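Local atomic coordinates of secreted protein (Streptomyces lividans TK24, PDB entry 5LXZ), a protein that probably acts as a copper metalloradical oxidase of the galactose oxidase-like AA5 family, here an engineered variant with copper bound. Residues Ala214-Asp219 and Val373-Leu378; Phe227-Asp230 and Lys235-Lys238; Pro359-Lys364 and Lys576-Ser581; Gly515-Ala520 and Gly525-Arg530. The protein carries 1 engineered substitution. All blocks are in the same frame, centred on the assembly; numbering follows the deposited sequence.

Contact 1: Ala214-Asp219 and Val373-Leu378; sequences ALDKKD and VGESKL. With EDO (1,2-ethanediol), chain J.
Glu375 reaches Leu215 and Asp216 through its carboxylate, and the arrangement illustrates how one acidic side chain can fasten a loop by two successive peptide N-H groups. OE1 of Glu375 accepts from Leu215 N at 2.9 Å, and OE2 of Glu375 accepts from Asp216 N at 3.0 Å. Both donors come to the syn sides, the first 19° and the second 29° out of the carboxylate plane. This bidentate grip fixes the rotation of the group, and Ala214 CB lies against it, 3.3 Å from Glu375 OE1. A 1,2-ethanediol, probably from the crystallisation liquor, sits beside the same oxygen; its modelled O1 is too close for the bond length to be relied on.

The second shell supplies positive charge. Lys212 makes a salt bridge with Glu375 OE2, and Arg428, with the hydroxyl of Tyr427, holds Asp216 OD2. That probably eases the like charges of Asp216 OD2 and Glu375 OE2, 4.8 Å apart. Behind the carboxylate, the Glu375 chain runs extended beyond CG (chi2 172°), which places the acid at Leu215 N and Asp216 N. The backbone itself is turned by a type II' beta turn from Val373 to Ser376, closed by Ser376 N to Val373 O at 3.2 Å, with Gly374 and Glu375 at its corners.

The turn belongs to the loop between strands 364-368 and 383-387, while Ala214-Asp219 leads into strand 218-222, which pairs with strand 91-102. One long side chain therefore ties a loop of a four-stranded sheet to the approach of another sheet's strand.

Contact 2: Phe227-Asp230 and Lys235-Lys238; sequences FEFD and KYIK
Phe229 and Tyr236 form an edge-to-face aromatic pair on one face of a two-stranded antiparallel ladder. CD1 of Phe229 stands over the centre of the Tyr236 ring, 3.7 Å above its plane, and the two planes are turned 73° against each other. With CG anti to the backbone N (chi1 -175°), the Phe229 ring also runs along the Lys235 backbone, its CD1 3.5 Å from Lys235 O. On the same face Phe227 lays its ring against the neighbouring strand, CD2 3.6 Å from Lys238 CA, and touches CB of Tyr236. Leu40, Val42 and Ile93 pack around these rings, and the Tyr236 hydroxyl bonds to Thr59.

Backbone hydrogen bonds set the register. Glu228 and Ile237 are a hydrogen-bonded pair, each N reaching the other's O at 2.8 Å, while Asp230 N meets Lys235 O at 2.9 Å and the return bond from Lys235 N is weak.

Polar and apolar contacts mix on the other face. Ile237 CD1 lies 3.8 Å from Asp230 CB, and a water links Asp230 OD2 to Lys235 NZ. The other carboxylate oxygen, OD1, accepts from Val232 N and Ala233 N in the connecting loop.

Together the strands make a beta hairpin with a short connection. Strand 226-230 pairs in turn with strand 91-102, and that with 81-85, a four-strand antiparallel order, interrupted in sequence by the inserted barrel domain, consistent with a blade of a kelch-type beta-propeller.

Contact 3: Pro359-Lys364 and Lys576-Ser581; sequences PAQDEK and KNLVQS
Leu578 pushes its two methyl branches against Ala360 and Gln361, and these few van der Waals contacts make up the whole of the direct meeting between the two loops. On the close-packed side, CD1 of Leu578 rests 3.9 Å from Ala360 CB, and lies as near to the backbone N of Gln361. The other branch, CD2, meets the aliphatic part of Gln361, with CG 3.9 Å away. Leu578 CG stands anti to its own backbone N (chi1 174°), which points the fork at the first two residues of the 3-10 segment 360-362. Ile557 packs on both Ala360 and Gln361 and continues the apolar patch.

The looser side begins at the far end of Gln361, a residue that is partly exposed. Its chain bends at chi2 (93°), so the methylene group faces the leucine while the amide turns off to other partners: NE2 donates to Ala558 O.

No hydrogen bond joins Pro359-Lys364 to Lys576-Ser581; several of their polar groups bond instead to residues of other parts of the chain. Asn577 ND2 and the backbone O of Gln361 both bond to Gln305, and Leu578 O takes a bond from Arg555. The chemistry is thus apolar fit inside a polar frame: the surrounding hydrogen bonds probably help to set the placement of the loops, while Leu578 is the side chain through which a loop of the galactose oxidase-like early set domain touches a loop of the four-stranded sheet containing 353-356.

Contact 4: Gly515-Ala520 and Gly525-Arg530; sequences GPQTIA and GTFTSR
Gly515 opens the contact by bringing its backbone N to 4.0 Å from Phe527 CE2, while that N-H is bonded to Glu599. Beyond the cis peptide that follows, the chain enters the short strand 517-518.

Gln517 makes the polar part of the contact and is a compact example of amide-aromatic stacking. NE2 lies over the centre of the Phe527 ring, 3.6 Å above its plane, with amide and ring only 18° from parallel. From this position over the ring, NE2 donates to Thr526 O at 3.0 Å (N-H...O angle 150°), approaching from above that carbonyl plane, and also to Gly514 O. At the other end of the amide, OE1 receives a hydrogen bond from a water at 3.1 Å, and the same water accepts from Thr526 N at 2.9 Å. Both polar groups of the Thr526 backbone are therefore engaged by one glutamine, one directly and one through water.

Two residues on, Ile519 sends CD1 to the edge of the same ring, 3.9 Å from Phe527 CE1. The methyl also touches Gly525 CA at 3.8 Å, where the absence of a side chain lets both Ile519 and Gln517 come close.

Strands 517-518 and 524-528 are the two outermost strands of the seven-stranded mixed sheet of the early set domain. The first pairs with 599-603 and the second with 567-571; Phe527, Gln517 and Ile519 bridge these edges, with Val570 and Val601 packing alongside Ile519 and Phe527.

The four contacts sit at different levels of one fold. Contact 2 is local, a hairpin nested inside the chain loop closed by contact 1, and strands 218-222 and 226-230 connect both to the same sheet, although their nearest atoms are about 19 Å apart. Contacts 3 and 4 lie on the same side of the chain's centre, about 7 Å apart at their nearest atoms; contact 4 is internal to the early set domain, while contact 3 joins that domain to a neighbouring sheet. Two copper sites are seen, one with Asp53 and Glu101, one with Tyr248, Tyr460, His461 and His548. In contact 1 the Asp216 side chain is about 9 Å from a bound copper ion.

Contact 1: Ala214-Asp219 and Val373-Leu378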
loop_
_atom_site.group_PDB
_atom_site.type_symbol
_atom_site.label_atom_id
_atom_site.label_comp_id
_atom_site.label_asym_id
_atom_site.label_seq_id
_atom_site.Cartn_x
_atom_site.Cartn_y
_atom_site.Cartn_z
ATOM N N ALA A 214 4.472 13.769 -16.922
ATOM C CA ALA A 214 4.084 12.723 -17.813
ATOM C C ALA A 214 2.658 13.000 -18.319
ATOM O O ALA A 214 2.285 14.151 -18.423
ATOM C CB ALA A 214 4.296 11.353 -17.141
ATOM N N LEU A 215 1.917 11.966 -18.675
ATOM C CA LEU A 215 0.629 12.147 -19.300
ATOM C C LEU A 215 -0.577 11.989 -18.418
ATOM O O LEU A 215 -1.678 12.452 -18.790
ATOM C CB LEU A 215 0.552 11.203 -20.497
ATOM C CG LEU A 215 1.537 11.547 -21.604
ATOM C CD1 LEU A 215 1.426 10.535 -22.730
ATOM C CD2 LEU A 215 1.363 12.969 -22.112
ATOM N N ASP A 216 -0.441 11.339 -17.270
ATOM C CA ASP A 216 -1.519 11.242 -16.298
ATOM C C ASP A 216 -1.231 12.289 -15.219
ATOM O O ASP A 216 -0.556 12.013 -14.219
ATOM C CB ASP A 216 -1.583 9.803 -15.762
ATOM C CG ASP A 216 -2.729 9.553 -14.855
ATOM O OD1 ASP A 216 -3.650 10.409 -14.732
ATOM O OD2 ASP A 216 -2.685 8.481 -14.198
ATOM N N LYS A 217 -1.714 13.511 -15.467
ATOM C CA LYS A 217 -1.270 14.737 -14.797
ATOM C C LYS A 217 -2.221 15.174 -13.707
ATOM O O LYS A 217 -3.392 15.456 -13.986
ATOM C CB LYS A 217 -1.212 15.885 -15.806
ATOM C CG LYS A 217 -0.497 15.571 -17.075
ATOM C CD LYS A 217 -0.536 16.760 -18.022
ATOM C CE LYS A 217 0.120 16.420 -19.320
ATOM N NZ LYS A 217 -0.232 17.458 -20.357
ATOM N N LYS A 218 -1.689 15.336 -12.501
ATOM C CA LYS A 218 -2.507 15.592 -11.318
ATOM C C LYS A 218 -1.788 16.600 -10.391
ATOM O O LYS A 218 -0.554 16.650 -10.399
ATOM C CB LYS A 218 -2.715 14.267 -10.599
ATOM C CG LYS A 218 -4.180 13.887 -10.451
ATOM N N ASP A 219 -2.573 17.441 -9.692
ATOM C CA ASP A 219 -2.098 18.382 -8.634
ATOM C C ASP A 219 -2.539 17.742 -7.312
ATOM O O ASP A 219 -3.604 18.051 -6.784
ATOM C CB ASP A 219 -2.717 19.771 -8.845
ATOM C CG ASP A 219 -2.320 20.790 -7.766
ATOM O OD1 ASP A 219 -1.383 20.512 -6.976
ATOM O OD2 ASP A 219 -2.966 21.875 -7.709
ATOM N N VAL A 373 9.421 3.106 -13.203
ATOM C CA VAL A 373 9.050 4.309 -12.494
ATOM C C VAL A 373 7.993 5.124 -13.289
ATOM O O VAL A 373 8.024 5.206 -14.531
ATOM C CB VAL A 373 10.263 5.198 -12.155
ATOM C CG1 VAL A 373 11.152 4.508 -11.142
ATOM C CG2 VAL A 373 11.023 5.618 -13.411
ATOM N N GLY A 374 7.077 5.742 -12.552
ATOM C CA GLY A 374 6.053 6.582 -13.152
ATOM C C GLY A 374 5.197 5.821 -14.119
ATOM O O GLY A 374 4.667 4.764 -13.763
ATOM N N GLU A 375 5.083 6.330 -15.341
ATOM C CA GLU A 375 4.167 5.782 -16.337
ATOM C C GLU A 375 4.856 4.852 -17.298
ATOM O O GLU A 375 4.365 4.603 -18.419
ATOM C CB GLU A 375 3.419 6.927 -17.047
ATOM C CG GLU A 375 2.627 7.740 -16.071
ATOM C CD GLU A 375 1.991 9.014 -16.610
ATOM O OE1 GLU A 375 1.960 9.179 -17.845
ATOM O OE2 GLU A 375 1.647 9.847 -15.746
ATOM N N SER A 376 5.980 4.313 -16.876
ATOM C CA SER A 376 6.756 3.401 -17.681
ATOM C C SER A 376 5.957 2.231 -18.202
ATOM O O SER A 376 5.043 1.693 -17.521
ATOM C CB SER A 376 7.874 2.851 -16.827
ATOM O OG SER A 376 8.677 1.870 -17.456
ATOM N N LYS A 377 6.334 1.785 -19.406
ATOM C CA LYS A 377 5.809 0.534 -19.963
ATOM C C LYS A 377 6.455 -0.713 -19.423
ATOM O O LYS A 377 6.014 -1.826 -19.728
ATOM C CB LYS A 377 5.936 0.534 -21.503
ATOM C CG LYS A 377 5.090 1.565 -22.148
ATOM C CD LYS A 377 4.829 1.263 -23.618
ATOM C CE LYS A 377 3.612 2.029 -24.078
ATOM N NZ LYS A 377 2.392 1.571 -23.372
ATOM N N LEU A 378 7.541 -0.596 -18.678
ATOM C CA LEU A 378 8.181 -1.769 -18.130
ATOM C C LEU A 378 7.287 -2.414 -17.057
ATOM O O LEU A 378 6.711 -1.715 -16.246
ATOM C CB LEU A 378 9.511 -1.399 -17.480
ATOM C CG LEU A 378 10.614 -0.776 -18.334
ATOM C CD1 LEU A 378 11.785 -0.393 -17.422
ATOM C CD2 LEU A 378 11.031 -1.811 -19.369
HETATM C C1 EDO J . -0.258 7.855 -19.276
HETATM O O1 EDO J . 1.152 7.587 -19.408
HETATM C C2 EDO J . -0.810 7.795 -20.701
HETATM O O2 EDO J . -0.817 6.452 -21.094
#

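Contact 2: Phe227-Asp230 and Lys235-Lys238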
loop_
_atom_site.group_PDB
_atom_site.type_symbol
_atom_site.label_atom_id
_atom_site.label_comp_id
_atom_site.label_asym_id
_atom_site.label_seq_id
_atom_site.Cartn_x
_atom_site.Cartn_y
_atom_site.Cartn_z
ATOM N N PHE A 227 -7.073 9.608 12.445
ATOM C CA PHE A 227 -8.217 9.089 13.174
ATOM C C PHE A 227 -7.896 7.678 13.647
ATOM O O PHE A 227 -7.043 7.012 13.078
ATOM C CB PHE A 227 -9.436 8.973 12.241
ATOM C CG PHE A 227 -9.850 10.259 11.609
ATOM C CD1 PHE A 227 -9.238 10.720 10.459
ATOM C CD2 PHE A 227 -10.781 11.073 12.250
ATOM C CE1 PHE A 227 -9.594 11.939 9.898
ATOM C CE2 PHE A 227 -11.106 12.311 11.700
ATOM C CZ PHE A 227 -10.535 12.723 10.535
ATOM N N GLU A 228 -8.593 7.219 14.665
ATOM C CA GLU A 228 -8.673 5.810 14.947
ATOM C C GLU A 228 -10.054 5.336 14.538
ATOM O O GLU A 228 -11.040 5.894 14.989
ATOM C CB GLU A 228 -8.397 5.507 16.390
ATOM C CG GLU A 228 -6.959 5.757 16.822
ATOM C CD GLU A 228 -6.687 5.341 18.261
ATOM O OE1 GLU A 228 -7.517 4.585 18.848
ATOM O OE2 GLU A 228 -5.646 5.730 18.829
ATOM N N PHE A 229 -10.163 4.330 13.681
ATOM C CA PHE A 229 -11.470 3.775 13.382
ATOM C C PHE A 229 -11.746 2.725 14.445
ATOM O O PHE A 229 -10.981 1.763 14.591
ATOM C CB PHE A 229 -11.546 3.122 12.001
ATOM C CG PHE A 229 -12.926 2.668 11.676
ATOM C CD1 PHE A 229 -13.865 3.618 11.231
ATOM C CD2 PHE A 229 -13.364 1.358 11.926
ATOM C CE1 PHE A 229 -15.170 3.248 10.956
ATOM C CE2 PHE A 229 -14.700 1.018 11.662
ATOM C CZ PHE A 229 -15.578 1.956 11.171
ATOM N N ASP A 230 -12.841 2.902 15.178
ATOM C CA ASP A 230 -13.239 1.994 16.237
ATOM C C ASP A 230 -14.236 0.991 15.643
ATOM O O ASP A 230 -15.346 1.381 15.250
ATOM C CB ASP A 230 -13.855 2.837 17.367
ATOM C CG ASP A 230 -14.368 2.012 18.520
ATOM O OD1 ASP A 230 -14.725 0.849 18.345
ATOM O OD2 ASP A 230 -14.436 2.597 19.629
ATOM N N LYS A 235 -17.086 3.919 13.950
ATOM C CA LYS A 235 -16.903 5.317 13.642
ATOM C C LYS A 235 -15.438 5.731 13.665
ATOM O O LYS A 235 -14.597 5.086 14.323
ATOM C CB LYS A 235 -17.756 6.200 14.570
ATOM C CG LYS A 235 -17.399 6.226 16.011
ATOM C CD LYS A 235 -18.349 7.211 16.729
ATOM C CE LYS A 235 -18.778 6.746 18.100
ATOM N NZ LYS A 235 -17.628 6.733 19.030
ATOM N N TYR A 236 -15.130 6.783 12.933
ATOM C CA TYR A 236 -13.814 7.389 12.966
ATOM C C TYR A 236 -13.729 8.317 14.173
ATOM O O TYR A 236 -14.623 9.167 14.361
ATOM C CB TYR A 236 -13.563 8.208 11.715
ATOM C CG TYR A 236 -13.476 7.403 10.453
ATOM C CD1 TYR A 236 -12.278 6.808 10.061
ATOM C CD2 TYR A 236 -14.557 7.313 9.590
ATOM C CE1 TYR A 236 -12.199 6.116 8.880
ATOM C CE2 TYR A 236 -14.470 6.658 8.380
ATOM C CZ TYR A 236 -13.271 6.057 8.036
ATOM O OH TYR A 236 -13.142 5.354 6.836
ATOM N N ILE A 237 -12.696 8.154 14.974
ATOM C CA ILE A 237 -12.476 9.008 16.154
ATOM C C ILE A 237 -11.253 9.889 15.890
ATOM O O ILE A 237 -10.144 9.375 15.659
ATOM C CB ILE A 237 -12.264 8.169 17.404
ATOM C CG1 ILE A 237 -13.444 7.206 17.622
ATOM C CG2 ILE A 237 -12.050 9.120 18.605
ATOM C CD1 ILE A 237 -13.310 6.332 18.828
ATOM N N LYS A 238 -11.415 11.200 15.920
ATOM C CA LYS A 238 -10.329 12.099 15.647
ATOM C C LYS A 238 -9.267 11.987 16.745
ATOM O O LYS A 238 -9.601 11.934 17.940
ATOM C CB LYS A 238 -10.842 13.547 15.607
ATOM C CG LYS A 238 -9.790 14.563 15.207
ATOM C CD LYS A 238 -10.446 15.896 14.831
ATOM C CE LYS A 238 -9.511 16.815 14.075
ATOM N NZ LYS A 238 -8.385 17.300 14.912
HETATM O O HOH W 1 -15.830 5.065 20.322
#

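Contact 3: Pro359-Lys364 and Lys576-Ser581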
loop_
_atom_site.group_PDB
_atom_site.type_symbol
_atom_site.label_atom_id
_atom_site.label_comp_id
_atom_site.label_asym_id
_atom_site.label_seq_id
_atom_site.Cartn_x
_atom_site.Cartn_y
_atom_site.Cartn_z
ATOM N N PRO A 359 5.333 -19.433 7.327
ATOM C CA PRO A 359 5.077 -18.745 8.577
ATOM C C PRO A 359 6.023 -17.587 8.786
ATOM O O PRO A 359 7.190 -17.647 8.396
ATOM C CB PRO A 359 5.335 -19.831 9.621
ATOM C CG PRO A 359 6.422 -20.657 9.008
ATOM C CD PRO A 359 6.172 -20.645 7.517
ATOM N N ALA A 360 5.534 -16.551 9.468
ATOM C CA ALA A 360 6.294 -15.347 9.720
ATOM C C ALA A 360 7.578 -15.569 10.487
ATOM O O ALA A 360 8.516 -14.802 10.360
ATOM C CB ALA A 360 5.441 -14.326 10.434
ATOM N N GLN A 361 7.627 -16.645 11.263
ATOM C CA GLN A 361 8.865 -17.002 11.933
ATOM C C GLN A 361 10.075 -17.059 10.999
ATOM O O GLN A 361 11.193 -16.779 11.440
ATOM C CB GLN A 361 8.730 -18.376 12.610
ATOM C CG GLN A 361 7.961 -18.303 13.909
ATOM C CD GLN A 361 6.461 -18.567 13.793
ATOM O OE1 GLN A 361 5.829 -18.392 12.740
ATOM N NE2 GLN A 361 5.881 -19.056 14.900
ATOM N N ASP A 362 9.858 -17.483 9.756
ATOM C CA ASP A 362 10.990 -17.717 8.847
ATOM C C ASP A 362 11.611 -16.440 8.310
ATOM O O ASP A 362 12.719 -16.485 7.783
ATOM C CB ASP A 362 10.554 -18.632 7.724
ATOM C CG ASP A 362 10.201 -20.042 8.207
ATOM O OD1 ASP A 362 10.420 -20.406 9.391
ATOM O OD2 ASP A 362 9.655 -20.775 7.376
ATOM N N GLU A 363 10.920 -15.297 8.410
ATOM C CA GLU A 363 11.458 -13.993 7.954
ATOM C C GLU A 363 11.848 -14.022 6.496
ATOM O O GLU A 363 12.840 -13.410 6.103
ATOM C CB GLU A 363 12.618 -13.508 8.837
ATOM C CG GLU A 363 12.286 -13.509 10.314
ATOM C CD GLU A 363 13.200 -12.603 11.130
ATOM O OE1 GLU A 363 13.040 -11.335 11.073
ATOM O OE2 GLU A 363 14.070 -13.190 11.864
ATOM N N LYS A 364 11.025 -14.707 5.695
ATOM C CA LYS A 364 11.189 -14.694 4.260
ATOM C C LYS A 364 10.162 -13.773 3.618
ATOM O O LYS A 364 8.959 -13.919 3.846
ATOM C CB LYS A 364 11.055 -16.095 3.682
ATOM C CG LYS A 364 12.190 -17.023 4.070
ATOM C CD LYS A 364 12.054 -18.363 3.364
ATOM C CE LYS A 364 13.095 -19.359 3.824
ATOM N NZ LYS A 364 13.109 -20.516 2.880
ATOM N N LYS A 576 7.294 -9.734 20.812
ATOM C CA LYS A 576 6.439 -8.679 20.309
ATOM C C LYS A 576 6.821 -8.195 18.908
ATOM O O LYS A 576 6.007 -7.597 18.233
ATOM C CB LYS A 576 6.486 -7.522 21.323
ATOM C CG LYS A 576 5.509 -6.390 21.113
ATOM C CD LYS A 576 5.559 -5.403 22.314
ATOM C CE LYS A 576 4.855 -4.108 22.025
ATOM N NZ LYS A 576 3.399 -4.277 21.946
ATOM N N ASN A 577 8.041 -8.455 18.493
ATOM C CA ASN A 577 8.416 -8.125 17.122
ATOM C C ASN A 577 7.837 -9.109 16.127
ATOM O O ASN A 577 7.806 -8.796 14.945
ATOM C CB ASN A 577 9.914 -8.063 16.940
ATOM C CG ASN A 577 10.588 -6.967 17.748
ATOM O OD1 ASN A 577 9.950 -5.991 18.110
ATOM N ND2 ASN A 577 11.865 -7.144 18.056
ATOM N N LEU A 578 7.499 -10.317 16.547
ATOM C CA LEU A 578 6.891 -11.320 15.737
ATOM C C LEU A 578 5.370 -11.258 15.865
ATOM O O LEU A 578 4.643 -11.140 14.875
ATOM C CB LEU A 578 7.406 -12.709 16.174
ATOM C CG LEU A 578 6.751 -13.922 15.499
ATOM C CD1 LEU A 578 6.958 -13.908 13.978
ATOM C CD2 LEU A 578 7.212 -15.207 16.166
ATOM N N VAL A 579 4.876 -11.449 17.081
ATOM C CA VAL A 579 3.464 -11.446 17.385
ATOM C C VAL A 579 3.141 -10.055 17.904
ATOM O O VAL A 579 3.153 -9.806 19.097
ATOM C CB VAL A 579 3.069 -12.514 18.408
ATOM C CG1 VAL A 579 1.577 -12.598 18.473
ATOM C CG2 VAL A 579 3.672 -13.870 18.044
ATOM N N GLN A 580 2.931 -9.115 16.990
ATOM C CA GLN A 580 2.566 -7.734 17.364
ATOM C C GLN A 580 1.263 -7.809 18.190
ATOM O O GLN A 580 0.376 -8.613 17.875
ATOM C CB GLN A 580 2.388 -6.899 16.081
ATOM C CG GLN A 580 3.695 -6.788 15.292
ATOM C CD GLN A 580 3.512 -6.313 13.847
ATOM O OE1 GLN A 580 2.620 -6.767 13.130
ATOM N NE2 GLN A 580 4.343 -5.367 13.427
ATOM N N SER A 581 1.141 -6.937 19.181
ATOM C CA SER A 581 -0.103 -6.894 19.929
ATOM C C SER A 581 -1.256 -6.461 19.017
ATOM O O SER A 581 -1.100 -5.661 18.087
ATOM C CB SER A 581 0.042 -5.908 21.034
ATOM O OG SER A 581 1.069 -6.306 21.905
#

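Contact 4: Gly515-Ala520 and Gly525-Arg530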
loop_
_atom_site.group_PDB
_atom_site.type_symbol
_atom_site.label_atom_id
_atom_site.label_comp_id
_atom_site.label_asym_id
_atom_site.label_seq_id
_atom_site.Cartn_x
_atom_site.Cartn_y
_atom_site.Cartn_z
ATOM N N GLY A 515 -13.561 -19.074 20.777
ATOM C CA GLY A 515 -13.263 -17.630 20.669
ATOM C C GLY A 515 -14.483 -16.737 20.891
ATOM O O GLY A 515 -15.623 -17.238 20.885
ATOM N N PRO A 516 -14.286 -15.431 21.097
ATOM C CA PRO A 516 -12.942 -14.804 21.113
ATOM C C PRO A 516 -12.233 -15.003 22.442
ATOM O O PRO A 516 -12.879 -15.223 23.484
ATOM C CB PRO A 516 -13.235 -13.330 20.865
ATOM C CG PRO A 516 -14.585 -13.131 21.487
ATOM C CD PRO A 516 -15.348 -14.414 21.223
ATOM N N GLN A 517 -10.912 -14.990 22.408
ATOM C CA GLN A 517 -10.122 -15.230 23.602
ATOM C C GLN A 517 -8.996 -14.248 23.561
ATOM O O GLN A 517 -8.566 -13.840 22.479
ATOM C CB GLN A 517 -9.543 -16.665 23.579
ATOM C CG GLN A 517 -10.288 -17.649 24.429
ATOM C CD GLN A 517 -9.579 -18.987 24.474
ATOM O OE1 GLN A 517 -8.439 -19.083 24.970
ATOM N NE2 GLN A 517 -10.233 -20.019 23.987
ATOM N N THR A 518 -8.525 -13.860 24.720
ATOM C CA THR A 518 -7.224 -13.209 24.846
ATOM C C THR A 518 -6.171 -14.247 25.190
ATOM O O THR A 518 -6.349 -15.050 26.130
ATOM C CB THR A 518 -7.276 -12.140 25.935
ATOM O OG1 THR A 518 -8.262 -11.177 25.545
ATOM C CG2 THR A 518 -5.961 -11.450 26.124
ATOM N N ILE A 519 -5.101 -14.313 24.407
ATOM C CA ILE A 519 -3.973 -15.187 24.729
ATOM C C ILE A 519 -2.702 -14.373 24.579
ATOM O O ILE A 519 -2.441 -13.814 23.507
ATOM C CB ILE A 519 -3.879 -16.444 23.833
ATOM C CG1 ILE A 519 -5.244 -17.185 23.785
ATOM C CG2 ILE A 519 -2.751 -17.375 24.317
ATOM C CD1 ILE A 519 -5.284 -18.299 22.753
ATOM N N ALA A 520 -1.939 -14.315 25.642
ATOM C CA ALA A 520 -0.677 -13.564 25.667
ATOM C C ALA A 520 0.416 -14.334 24.979
ATOM O O ALA A 520 0.402 -15.550 24.915
ATOM C CB ALA A 520 -0.245 -13.297 27.066
ATOM N N GLY A 525 -4.042 -21.114 25.198
ATOM C CA GLY A 525 -5.503 -21.110 25.271
ATOM C C GLY A 525 -6.035 -22.390 24.678
ATOM O O GLY A 525 -5.374 -23.045 23.877
ATOM N N THR A 526 -7.201 -22.805 25.192
ATOM C CA THR A 526 -7.810 -24.065 24.804
ATOM C C THR A 526 -9.123 -23.769 24.093
ATOM O O THR A 526 -9.910 -22.924 24.502
ATOM C CB THR A 526 -7.997 -24.966 26.044
ATOM O OG1 THR A 526 -6.715 -25.242 26.615
ATOM C CG2 THR A 526 -8.623 -26.311 25.683
ATOM N N PHE A 527 -9.320 -24.486 23.003
ATOM C CA PHE A 527 -10.450 -24.372 22.114
ATOM C C PHE A 527 -11.090 -25.750 21.998
ATOM O O PHE A 527 -10.466 -26.760 22.304
ATOM C CB PHE A 527 -9.971 -23.906 20.732
ATOM C CG PHE A 527 -9.423 -22.518 20.731
ATOM C CD1 PHE A 527 -8.132 -22.272 21.176
ATOM C CD2 PHE A 527 -10.230 -21.442 20.326
ATOM C CE1 PHE A 527 -7.623 -20.972 21.183
ATOM C CE2 PHE A 527 -9.727 -20.144 20.341
ATOM C CZ PHE A 527 -8.420 -19.928 20.768
ATOM N N THR A 528 -12.325 -25.770 21.529
ATOM C CA THR A 528 -13.011 -27.023 21.226
ATOM C C THR A 528 -12.999 -27.299 19.744
ATOM O O THR A 528 -13.405 -26.453 18.929
ATOM C CB THR A 528 -14.447 -26.973 21.740
ATOM O OG1 THR A 528 -14.413 -26.740 23.151
ATOM C CG2 THR A 528 -15.217 -28.275 21.466
ATOM N N SER A 529 -12.566 -28.498 19.391
ATOM C CA SER A 529 -12.730 -28.986 18.042
ATOM C C SER A 529 -13.002 -30.481 18.113
ATOM O O SER A 529 -12.143 -31.219 18.576
ATOM C CB SER A 529 -11.474 -28.769 17.208
ATOM O OG SER A 529 -11.650 -29.318 15.918
ATOM N N ARG A 530 -14.173 -30.900 17.660
ATOM C CA ARG A 530 -14.431 -32.345 17.489
ATOM C C ARG A 530 -13.380 -32.996 16.577
ATOM O O ARG A 530 -12.997 -34.157 16.777
ATOM C CB ARG A 530 -15.846 -32.569 16.965
ATOM C CG ARG A 530 -16.911 -32.206 17.986
ATOM C CD ARG A 530 -18.313 -32.432 17.430
ATOM N NE ARG A 530 -18.614 -31.534 16.307
ATOM C CZ ARG A 530 -19.062 -30.278 16.408
ATOM N NH1 ARG A 530 -19.282 -29.703 17.590
ATOM N NH2 ARG A 530 -19.286 -29.576 15.300
HETATM O O HOH W 2 -8.397 -21.192 27.261
#